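Putative glycosyltransferase (Mannosyltransferase) involved in glycosylating the PBCV-1 major capsid protein (Paramecium bursaria Chlorella virus 1, PDB 2P72) probably transfers sugar to the viral major capsid protein, this N-terminal piece being a GT-A-type domain that binds manganese, UDP and UDP-glucose. Local coordinates at residues Thr9-His14 with Ser60-Gln65; Ser72-Leu77 with Phe126-Ala131; Tyr84-Asn89 with Leu192-Cys197. All coordinates share one frame; numbering follows the deposited sequence.

Contact 1: residues Thr9-His14 with Ser60-Gln65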
loop_
_atom_site.group_PDB
_atom_site.type_symbol
_atom_site.label_atom_id
_atom_site.label_comp_id
_atom_site.label_asym_id
_atom_site.label_seq_id
_atom_site.Cartn_x
_atom_site.Cartn_y
_atom_site.Cartn_z
ATOM N N THR A 9 -9.473 -0.460 6.904
ATOM C CA THR A 9 -9.971 -0.020 5.615
ATOM C C THR A 9 -8.841 -0.235 4.624
ATOM O O THR A 9 -7.753 0.320 4.770
ATOM C CB THR A 9 -10.428 1.463 5.637
ATOM O OG1 THR A 9 -11.507 1.627 6.570
ATOM C CG2 THR A 9 -10.880 1.940 4.254
ATOM N N ILE A 10 -9.093 -1.067 3.630
ATOM C CA ILE A 10 -8.149 -1.255 2.539
ATOM C C ILE A 10 -8.508 -0.281 1.432
ATOM O O ILE A 10 -9.696 -0.129 1.090
ATOM C CB ILE A 10 -8.135 -2.727 2.059
ATOM C CG1 ILE A 10 -7.865 -3.659 3.256
ATOM C CG2 ILE A 10 -7.098 -2.939 0.926
ATOM C CD1 ILE A 10 -7.606 -5.150 2.895
ATOM N N LEU A 11 -7.514 0.438 0.907
ATOM C CA LEU A 11 -7.816 1.436 -0.144
ATOM C C LEU A 11 -6.891 1.206 -1.329
ATOM O O LEU A 11 -5.763 0.700 -1.177
ATOM C CB LEU A 11 -7.715 2.886 0.370
ATOM C CG LEU A 11 -6.339 3.334 0.900
ATOM C CD1 LEU A 11 -6.037 4.769 0.523
ATOM C CD2 LEU A 11 -6.189 3.112 2.432
ATOM N N SER A 12 -7.371 1.544 -2.511
ATOM C CA SER A 12 -6.558 1.408 -3.701
ATOM C C SER A 12 -7.173 2.315 -4.745
ATOM O O SER A 12 -8.154 2.993 -4.488
ATOM C CB SER A 12 -6.489 -0.069 -4.160
ATOM O OG SER A 12 -5.563 -0.291 -5.220
ATOM N N GLY A 13 -6.578 2.338 -5.924
ATOM C CA GLY A 13 -7.092 3.177 -7.001
ATOM C C GLY A 13 -6.383 2.830 -8.288
ATOM O O GLY A 13 -5.211 2.410 -8.284
ATOM N N HIS A 14 -7.116 3.001 -9.380
ATOM C CA HIS A 14 -6.616 2.812 -10.721
ATOM C C HIS A 14 -7.616 3.492 -11.666
ATOM O O HIS A 14 -8.840 3.278 -11.567
ATOM C CB HIS A 14 -6.509 1.317 -11.030
ATOM C CG HIS A 14 -5.762 1.003 -12.287
ATOM N ND1 HIS A 14 -4.482 0.482 -12.284
ATOM C CD2 HIS A 14 -6.123 1.111 -13.588
ATOM C CE1 HIS A 14 -4.085 0.293 -13.532
ATOM N NE2 HIS A 14 -5.063 0.666 -14.343
ATOM N N SER A 60 -1.502 9.385 -1.297
ATOM C CA SER A 60 -1.544 10.158 -0.052
ATOM C C SER A 60 -2.742 11.106 -0.058
ATOM O O SER A 60 -3.168 11.578 0.994
ATOM C CB SER A 60 -0.222 10.899 0.201
ATOM O OG SER A 60 0.828 9.998 0.626
ATOM N N TRP A 61 -3.274 11.347 -1.245
ATOM C CA TRP A 61 -4.530 12.077 -1.430
ATOM C C TRP A 61 -5.722 11.116 -1.292
ATOM O O TRP A 61 -6.688 11.426 -0.600
ATOM C CB TRP A 61 -4.530 12.758 -2.786
ATOM C CG TRP A 61 -5.810 13.439 -3.109
ATOM C CD1 TRP A 61 -6.176 14.693 -2.743
ATOM C CD2 TRP A 61 -6.897 12.892 -3.834
ATOM N NE1 TRP A 61 -7.436 14.981 -3.219
ATOM C CE2 TRP A 61 -7.903 13.883 -3.893
ATOM C CE3 TRP A 61 -7.127 11.658 -4.444
ATOM C CZ2 TRP A 61 -9.123 13.679 -4.536
ATOM C CZ3 TRP A 61 -8.337 11.461 -5.104
ATOM C CH2 TRP A 61 -9.321 12.462 -5.132
ATOM N N ILE A 62 -5.610 9.930 -1.897
ATOM C CA ILE A 62 -6.658 8.905 -1.783
ATOM C C ILE A 62 -6.966 8.520 -0.314
ATOM O O ILE A 62 -8.125 8.368 0.055
ATOM C CB ILE A 62 -6.318 7.647 -2.624
ATOM C CG1 ILE A 62 -6.186 8.007 -4.111
ATOM C CG2 ILE A 62 -7.375 6.546 -2.462
ATOM C CD1 ILE A 62 -5.585 6.847 -4.967
ATOM N N ILE A 63 -5.929 8.355 0.509
ATOM C CA ILE A 63 -6.129 8.000 1.902
ATOM C C ILE A 63 -7.018 9.020 2.618
ATOM O O ILE A 63 -7.804 8.673 3.503
ATOM C CB ILE A 63 -4.772 7.766 2.660
ATOM C CG1 ILE A 63 -5.034 7.017 3.974
ATOM C CG2 ILE A 63 -4.042 9.116 2.923
ATOM C CD1 ILE A 63 -3.746 6.572 4.746
ATOM N N GLN A 64 -6.873 10.287 2.240
ATOM C CA GLN A 64 -7.711 11.350 2.788
ATOM C C GLN A 64 -9.178 11.130 2.381
ATOM O O GLN A 64 -10.083 11.369 3.179
ATOM C CB GLN A 64 -7.200 12.739 2.348
ATOM C CG GLN A 64 -5.702 13.030 2.685
ATOM C CD GLN A 64 -5.173 14.377 2.127
ATOM O OE1 GLN A 64 -5.859 15.412 2.181
ATOM N NE2 GLN A 64 -3.946 14.359 1.606
ATOM N N GLN A 65 -9.408 10.668 1.155
ATOM C CA GLN A 65 -10.771 10.357 0.676
ATOM C C GLN A 65 -11.351 9.117 1.359
ATOM O O GLN A 65 -12.549 9.051 1.660
ATOM C CB GLN A 65 -10.777 10.151 -0.841
ATOM C CG GLN A 65 -10.032 11.216 -1.665
ATOM C CD GLN A 65 -10.379 12.629 -1.220
ATOM O OE1 GLN A 65 -9.503 13.398 -0.800
ATOM N NE2 GLN A 65 -11.656 12.958 -1.267
#
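Leu11 of strand 8-13 pushes one methyl against helix 52-69, where Ile62 and Ile63 receive it. Its CB leaves the strand toward the helix but stays 4.6 Å from the nearest Ile62 methyl, CG2, so it serves mainly as a stem. CG sits between the backbone N and the carbonyl carbon (chi1 61°), and from there the two methyls part. CD1 reaches into the angle between two consecutive helix residues: it lies 3.5 Å from Ile63 CA, close to that residue's backbone N, and 3.7 Å from Ile62 CG2. Ile63 CB closes the same spot at 3.9 Å from Leu11 CD1. Leu11 CD2 turns instead along the sheet and rests 3.8 Å from Phe76 CB on the adjoining strand. The helix is the connection of a beta-alpha-beta crossover in the Rossmann-like GT-A fold: it joins strand 39-43 to strand 75-79 and passes over strand 8-13, which runs parallel between them. Helix 20-36 packs on the opposite side of this strand, against Ile10. Farther along, Ile62 carries the contact alone. Its CG2, anti to the backbone N, lies 4.2 Å from Ser12 O, while CD1 comes 4.5 Å from CA of Gly13, a residue of the UDP and UDP-glucose site. The Ser12 side chain leaves the strand away from the helix, and OG is hydrogen-bonded to Leu79 O.

Contact 2: residues Ser72-Leu77 with Phe126-Ala131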
loop_
_atom_site.group_PDB
_atom_site.type_symbol
_atom_site.label_atom_id
_atom_site.label_comp_id
_atom_site.label_asym_id
_atom_site.label_seq_id
_atom_site.Cartn_x
_atom_site.Cartn_y
_atom_site.Cartn_z
ATOM N N SER A 72 -14.281 5.782 11.094
ATOM C CA SER A 72 -14.148 4.920 12.253
ATOM C C SER A 72 -12.924 3.990 12.100
ATOM O O SER A 72 -12.617 3.183 12.982
ATOM C CB SER A 72 -15.450 4.128 12.435
ATOM O OG SER A 72 -15.338 3.125 13.439
ATOM N N THR A 73 -12.211 4.132 10.986
ATOM C CA THR A 73 -11.018 3.331 10.709
ATOM C C THR A 73 -9.932 3.498 11.768
ATOM O O THR A 73 -9.639 4.607 12.190
ATOM C CB THR A 73 -10.440 3.694 9.338
ATOM O OG1 THR A 73 -11.476 3.583 8.364
ATOM C CG2 THR A 73 -9.288 2.764 8.943
ATOM N N GLU A 74 -9.345 2.382 12.193
ATOM C CA GLU A 74 -8.129 2.383 12.997
ATOM C C GLU A 74 -6.887 2.266 12.098
ATOM O O GLU A 74 -5.911 3.007 12.264
ATOM C CB GLU A 74 -8.141 1.206 13.958
ATOM C CG GLU A 74 -6.937 1.153 14.906
ATOM C CD GLU A 74 -7.104 2.068 16.117
ATOM O OE1 GLU A 74 -8.167 2.735 16.225
ATOM O OE2 GLU A 74 -6.176 2.106 16.967
ATOM N N TRP A 75 -6.920 1.334 11.155
ATOM C CA TRP A 75 -5.779 1.128 10.268
ATOM C C TRP A 75 -6.184 1.242 8.822
ATOM O O TRP A 75 -7.095 0.525 8.392
ATOM C CB TRP A 75 -5.177 -0.270 10.494
ATOM C CG TRP A 75 -4.317 -0.333 11.721
ATOM C CD1 TRP A 75 -4.648 -0.865 12.933
ATOM C CD2 TRP A 75 -2.970 0.128 11.837
ATOM N NE1 TRP A 75 -3.586 -0.749 13.820
ATOM C CE2 TRP A 75 -2.546 -0.138 13.167
ATOM C CE3 TRP A 75 -2.083 0.766 10.952
ATOM C CZ2 TRP A 75 -1.278 0.203 13.633
ATOM C CZ3 TRP A 75 -0.806 1.090 11.412
ATOM C CH2 TRP A 75 -0.425 0.814 12.754
ATOM N N PHE A 76 -5.489 2.101 8.069
ATOM C CA PHE A 76 -5.687 2.234 6.624
ATOM C C PHE A 76 -4.613 1.403 5.946
ATOM O O PHE A 76 -3.449 1.441 6.375
ATOM C CB PHE A 76 -5.564 3.705 6.171
ATOM C CG PHE A 76 -6.665 4.626 6.707
ATOM C CD1 PHE A 76 -7.827 4.847 5.973
ATOM C CD2 PHE A 76 -6.517 5.272 7.941
ATOM C CE1 PHE A 76 -8.836 5.693 6.458
ATOM C CE2 PHE A 76 -7.516 6.121 8.435
ATOM C CZ PHE A 76 -8.677 6.334 7.685
ATOM N N LEU A 77 -4.987 0.600 4.949
ATOM C CA LEU A 77 -4.013 -0.204 4.227
ATOM C C LEU A 77 -4.046 0.167 2.747
ATOM O O LEU A 77 -5.018 -0.153 2.032
ATOM C CB LEU A 77 -4.266 -1.713 4.423
ATOM C CG LEU A 77 -3.459 -2.742 3.592
ATOM C CD1 LEU A 77 -1.945 -2.561 3.708
ATOM C CD2 LEU A 77 -3.834 -4.183 3.989
ATOM N N PHE A 126 0.752 0.144 5.641
ATOM C CA PHE A 126 -0.228 0.305 6.717
ATOM C C PHE A 126 -0.037 1.682 7.379
ATOM O O PHE A 126 1.075 2.013 7.806
ATOM C CB PHE A 126 -0.050 -0.759 7.796
ATOM C CG PHE A 126 -0.404 -2.180 7.375
ATOM C CD1 PHE A 126 -1.628 -2.748 7.746
ATOM C CD2 PHE A 126 0.504 -2.969 6.676
ATOM C CE1 PHE A 126 -1.945 -4.083 7.392
ATOM C CE2 PHE A 126 0.191 -4.313 6.333
ATOM C CZ PHE A 126 -1.045 -4.853 6.709
ATOM N N VAL A 127 -1.112 2.461 7.472
ATOM C CA VAL A 127 -1.099 3.800 8.054
ATOM C C VAL A 127 -2.162 3.869 9.183
ATOM O O VAL A 127 -3.350 3.658 8.936
ATOM C CB VAL A 127 -1.487 4.888 6.995
ATOM C CG1 VAL A 127 -1.442 6.306 7.614
ATOM C CG2 VAL A 127 -0.629 4.784 5.720
ATOM N N HIS A 128 -1.735 4.162 10.406
ATOM C CA HIS A 128 -2.666 4.330 11.516
ATOM C C HIS A 128 -3.484 5.595 11.297
ATOM O O HIS A 128 -3.023 6.518 10.649
ATOM C CB HIS A 128 -1.912 4.420 12.831
ATOM C CG HIS A 128 -2.790 4.259 14.032
ATOM N ND1 HIS A 128 -3.385 5.329 14.663
ATOM C CD2 HIS A 128 -3.190 3.154 14.706
ATOM C CE1 HIS A 128 -4.113 4.892 15.679
ATOM N NE2 HIS A 128 -4.008 3.575 15.728
ATOM N N LYS A 129 -4.703 5.634 11.828
ATOM C CA LYS A 129 -5.555 6.812 11.683
ATOM C C LYS A 129 -4.862 8.066 12.231
ATOM O O LYS A 129 -5.105 9.170 11.728
ATOM C CB LYS A 129 -6.917 6.619 12.390
ATOM C CG LYS A 129 -6.823 6.238 13.867
ATOM C CD LYS A 129 -8.175 6.439 14.575
ATOM C CE LYS A 129 -8.075 6.058 16.042
ATOM N NZ LYS A 129 -7.941 7.261 16.934
ATOM N N ASP A 130 -3.993 7.893 13.237
ATOM C CA ASP A 130 -3.294 9.029 13.848
ATOM C C ASP A 130 -2.197 9.611 12.954
ATOM O O ASP A 130 -1.620 10.664 13.254
ATOM C CB ASP A 130 -2.713 8.638 15.187
ATOM C CG ASP A 130 -3.786 8.544 16.287
ATOM O OD1 ASP A 130 -4.933 8.990 16.080
ATOM O OD2 ASP A 130 -3.448 8.041 17.358
ATOM N N ALA A 131 -1.905 8.914 11.864
ATOM C CA ALA A 131 -0.996 9.443 10.873
ATOM C C ALA A 131 -1.701 10.082 9.673
ATOM O O ALA A 131 -1.051 10.380 8.673
ATOM C CB ALA A 131 -0.012 8.349 10.424
#
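Leu77 lays its CD1 methyl almost exactly over the centre of the Phe126 ring, 3.7 Å from the centroid and 5° off the normal, a CH-pi contact between side chains that point the same way. They belong to an antiparallel pairing of strands 75-79 and 121-128; strand 121-128 runs antiparallel to both its neighbours, 75-79 and 107-110, in the mixed central sheet of the GT-A fold. Trp75 shares their face of the sheet. Phe126 CB approaches its six-membered ring obliquely, and His128 lies over one ring face, with CB 4.0 Å from the centroid. The imidazole stands T-shaped to the indole, its CD2 edge turned to the Trp75 face and the two planes 89° apart. Phe76 and Val127, whose side chains lie on the other face, form the hydrogen-bonded pair, Val127 N to Phe76 O and Phe76 N to Val127 O both at 2.8 Å; helix 52-69 packs there through Ile63. The Phe76 ring has Thr73 CG2 over its centre and Lys129 CA at its edge. Toward the surface the pairing goes on past the strand, with Lys129 N bonded to Glu74 O at 2.9 Å. Glu74, CG anti to the backbone N and the chain bent at chi2 (82°), swings its carboxylate to the histidine. NE2 of His128 donates to Glu74 OE2 at 2.9 Å from well above the carboxylate plane. Lys129 runs its aliphatic chain past Thr73 O, bringing CE 3.3 Å from Glu74 OE1. Gripped on both nitrogens, the imidazole is fixed in rotation: at the other ring nitrogen, His128 ND1 accepts the backbone N-H of Asp130 at 3.0 Å.

Contact 3: residues Tyr84-Asn89 with Leu192-Cys197. With MN (manganese (II) ion), chain C.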
loop_
_atom_site.group_PDB
_atom_site.type_symbol
_atom_site.label_atom_id
_atom_site.label_comp_id
_atom_site.label_asym_id
_atom_site.label_seq_id
_atom_site.Cartn_x
_atom_site.Cartn_y
_atom_site.Cartn_z
ATOM N N TYR A 84 -2.300 -8.118 -5.560
ATOM C CA TYR A 84 -3.538 -8.848 -5.293
ATOM C C TYR A 84 -3.448 -9.744 -4.049
ATOM O O TYR A 84 -2.364 -9.937 -3.474
ATOM C CB TYR A 84 -3.965 -9.668 -6.521
ATOM C CG TYR A 84 -3.045 -10.828 -6.847
ATOM C CD1 TYR A 84 -3.303 -12.106 -6.350
ATOM C CD2 TYR A 84 -1.917 -10.642 -7.634
ATOM C CE1 TYR A 84 -2.462 -13.157 -6.619
ATOM C CE2 TYR A 84 -1.076 -11.673 -7.919
ATOM C CZ TYR A 84 -1.352 -12.943 -7.412
ATOM O OH TYR A 84 -0.518 -13.999 -7.702
ATOM N N VAL A 85 -4.595 -10.289 -3.649
ATOM C CA VAL A 85 -4.666 -11.269 -2.572
ATOM C C VAL A 85 -4.476 -12.676 -3.136
ATOM O O VAL A 85 -5.186 -13.088 -4.068
ATOM C CB VAL A 85 -6.016 -11.213 -1.843
ATOM C CG1 VAL A 85 -6.037 -12.210 -0.695
ATOM C CG2 VAL A 85 -6.285 -9.800 -1.326
ATOM N N ASN A 86 -3.494 -13.388 -2.580
ATOM C CA ASN A 86 -3.226 -14.789 -2.895
ATOM C C ASN A 86 -4.426 -15.682 -2.561
ATOM O O ASN A 86 -4.754 -15.860 -1.388
ATOM C CB ASN A 86 -1.989 -15.253 -2.113
ATOM C CG ASN A 86 -1.453 -16.593 -2.591
ATOM O OD1 ASN A 86 -1.695 -16.994 -3.726
ATOM N ND2 ASN A 86 -0.694 -17.277 -1.732
ATOM N N PRO A 87 -5.077 -16.258 -3.598
ATOM C CA PRO A 87 -6.277 -17.107 -3.452
ATOM C C PRO A 87 -6.166 -18.158 -2.342
ATOM O O PRO A 87 -7.114 -18.328 -1.574
ATOM C CB PRO A 87 -6.375 -17.784 -4.817
ATOM C CG PRO A 87 -5.845 -16.751 -5.749
ATOM C CD PRO A 87 -4.680 -16.140 -5.015
ATOM N N LYS A 88 -5.015 -18.828 -2.254
ATOM C CA LYS A 88 -4.708 -19.779 -1.175
ATOM C C LYS A 88 -4.985 -19.245 0.228
ATOM O O LYS A 88 -5.506 -19.971 1.078
ATOM C CB LYS A 88 -3.245 -20.216 -1.247
ATOM C CG LYS A 88 -2.860 -21.267 -0.190
ATOM C CD LYS A 88 -1.344 -21.434 -0.045
ATOM C CE LYS A 88 -0.996 -22.765 0.608
ATOM N NZ LYS A 88 -1.362 -22.804 2.056
ATOM N N ASN A 89 -4.627 -17.979 0.465
ATOM C CA ASN A 89 -4.721 -17.377 1.793
ATOM C C ASN A 89 -5.850 -16.370 1.988
ATOM O O ASN A 89 -5.935 -15.746 3.047
ATOM C CB ASN A 89 -3.378 -16.748 2.184
ATOM C CG ASN A 89 -2.297 -17.790 2.443
ATOM O OD1 ASN A 89 -1.146 -17.622 2.041
ATOM N ND2 ASN A 89 -2.674 -18.877 3.112
ATOM N N LEU A 192 0.339 -13.574 1.464
ATOM C CA LEU A 192 -0.988 -12.984 1.414
ATOM C C LEU A 192 -1.120 -11.970 0.277
ATOM O O LEU A 192 -2.030 -12.083 -0.556
ATOM C CB LEU A 192 -1.394 -12.318 2.752
ATOM C CG LEU A 192 -2.808 -11.691 2.808
ATOM C CD1 LEU A 192 -3.917 -12.765 2.841
ATOM C CD2 LEU A 192 -2.953 -10.760 4.008
ATOM N N PHE A 193 -0.261 -10.949 0.271
ATOM C CA PHE A 193 -0.310 -9.931 -0.783
ATOM C C PHE A 193 0.823 -10.145 -1.786
ATOM O O PHE A 193 1.995 -10.201 -1.404
ATOM C CB PHE A 193 -0.280 -8.510 -0.210
ATOM C CG PHE A 193 -1.453 -8.174 0.668
ATOM C CD1 PHE A 193 -2.758 -8.318 0.203
ATOM C CD2 PHE A 193 -1.252 -7.687 1.969
ATOM C CE1 PHE A 193 -3.842 -7.997 1.032
ATOM C CE2 PHE A 193 -2.325 -7.364 2.798
ATOM C CZ PHE A 193 -3.626 -7.520 2.324
ATOM N N VAL A 194 0.460 -10.305 -3.057
ATOM C CA VAL A 194 1.425 -10.541 -4.130
ATOM C C VAL A 194 1.524 -9.273 -4.975
ATOM O O VAL A 194 0.509 -8.731 -5.426
ATOM C CB VAL A 194 1.062 -11.817 -4.981
ATOM C CG1 VAL A 194 2.146 -12.157 -6.004
ATOM C CG2 VAL A 194 0.859 -13.045 -4.074
ATOM N N HIS A 195 2.747 -8.792 -5.161
ATOM C CA HIS A 195 2.994 -7.512 -5.802
ATOM C C HIS A 195 3.605 -7.782 -7.151
ATOM O O HIS A 195 4.691 -8.351 -7.241
ATOM C CB HIS A 195 3.982 -6.690 -4.961
ATOM C CG HIS A 195 4.047 -5.240 -5.333
ATOM N ND1 HIS A 195 4.548 -4.282 -4.479
ATOM C CD2 HIS A 195 3.654 -4.584 -6.454
ATOM C CE1 HIS A 195 4.451 -3.093 -5.052
ATOM N NE2 HIS A 195 3.918 -3.250 -6.255
ATOM N N MET A 196 2.907 -7.375 -8.208
ATOM C CA MET A 196 3.415 -7.586 -9.553
ATOM C C MET A 196 4.248 -6.383 -9.965
ATOM O O MET A 196 4.003 -5.779 -11.012
ATOM C CB MET A 196 2.275 -7.822 -10.536
ATOM C CG MET A 196 1.358 -8.989 -10.205
ATOM S SD MET A 196 0.073 -9.158 -11.473
ATOM C CE MET A 196 -1.004 -7.757 -11.135
ATOM N N CYS A 197 5.195 -6.026 -9.102
ATOM C CA CYS A 197 6.175 -4.967 -9.338
ATOM C C CYS A 197 7.300 -5.435 -10.285
ATOM O O CYS A 197 7.975 -6.464 -10.048
ATOM C CB CYS A 197 6.774 -4.526 -7.996
ATOM S SG CYS A 197 7.905 -3.110 -8.022
HETATM MN MN MN C . 3.140 -1.561 -7.528
HETATM O O HOH W 1 5.040 -0.865 -7.563
HETATM O O HOH W 2 2.526 0.020 -8.725
#
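Tyr84 and Val194 form an antiparallel hydrogen-bonded pair, Tyr84 N to Val194 O and Val194 N to Tyr84 O both at 2.9 Å. Val85 faces Phe193 as the non-hydrogen-bonded pair, and Asn86 N continues the ladder to Leu192 O at 2.8 Å. Tyr84, its CG held between the backbone N and the carbonyl carbon (chi1 68°), leans its ring over the neighbouring strand 193-195, so that Val194 CB sits over one face, 3.6 Å from CZ. Met196 CG comes in at the edge of the same ring. On the reverse side, Val85 CG2 touches the rim of Phe193 at CE1, 3.8 Å away. Leu192 CD1 reaches the turn, 3.6 Å from Asn89 O, and the Asn86 amide bonds to Ala191 O and Lys189 O. His195 leaves the strand away from 84-89, touches Val83 and binds manganese through NE2 at 2.3 Å; Asp80 and Asp82, the DxD pair, and two waters are further ligands, while Asn178 holds ND1. Strand 193-195 is the middle one of a small three-stranded sheet, between 83-85 and 179-180. Helix 20-36 packs on Tyr84, Val85 and Leu192, and strand 75-79 meets Phe193.

In the fold
Contacts 1 and 2 are neighbours, their centres 11 Å apart, and share the six-stranded mixed sheet: strands 8-13 and 75-79 lie side by side, tied by Thr9 and Thr73, and helix 52-69 leads into strand 75-79. Contact 3 belongs to the smaller sheet, with centres 19 Å from contact 1 and 21 Å from contact 2, yet Leu77 packs on Phe193. Along the chain contact 1 closes first; contacts 2 and 3 then interlace, 84-89 falling between 72-77 and 126-131. The Asp80-Asp82 motif follows strand 75-79 and precedes strand 83-85, so the two sheets together frame a site where manganese joins these aspartates to His195, while Gly13, ending strand 8-13, belongs to the UDP site.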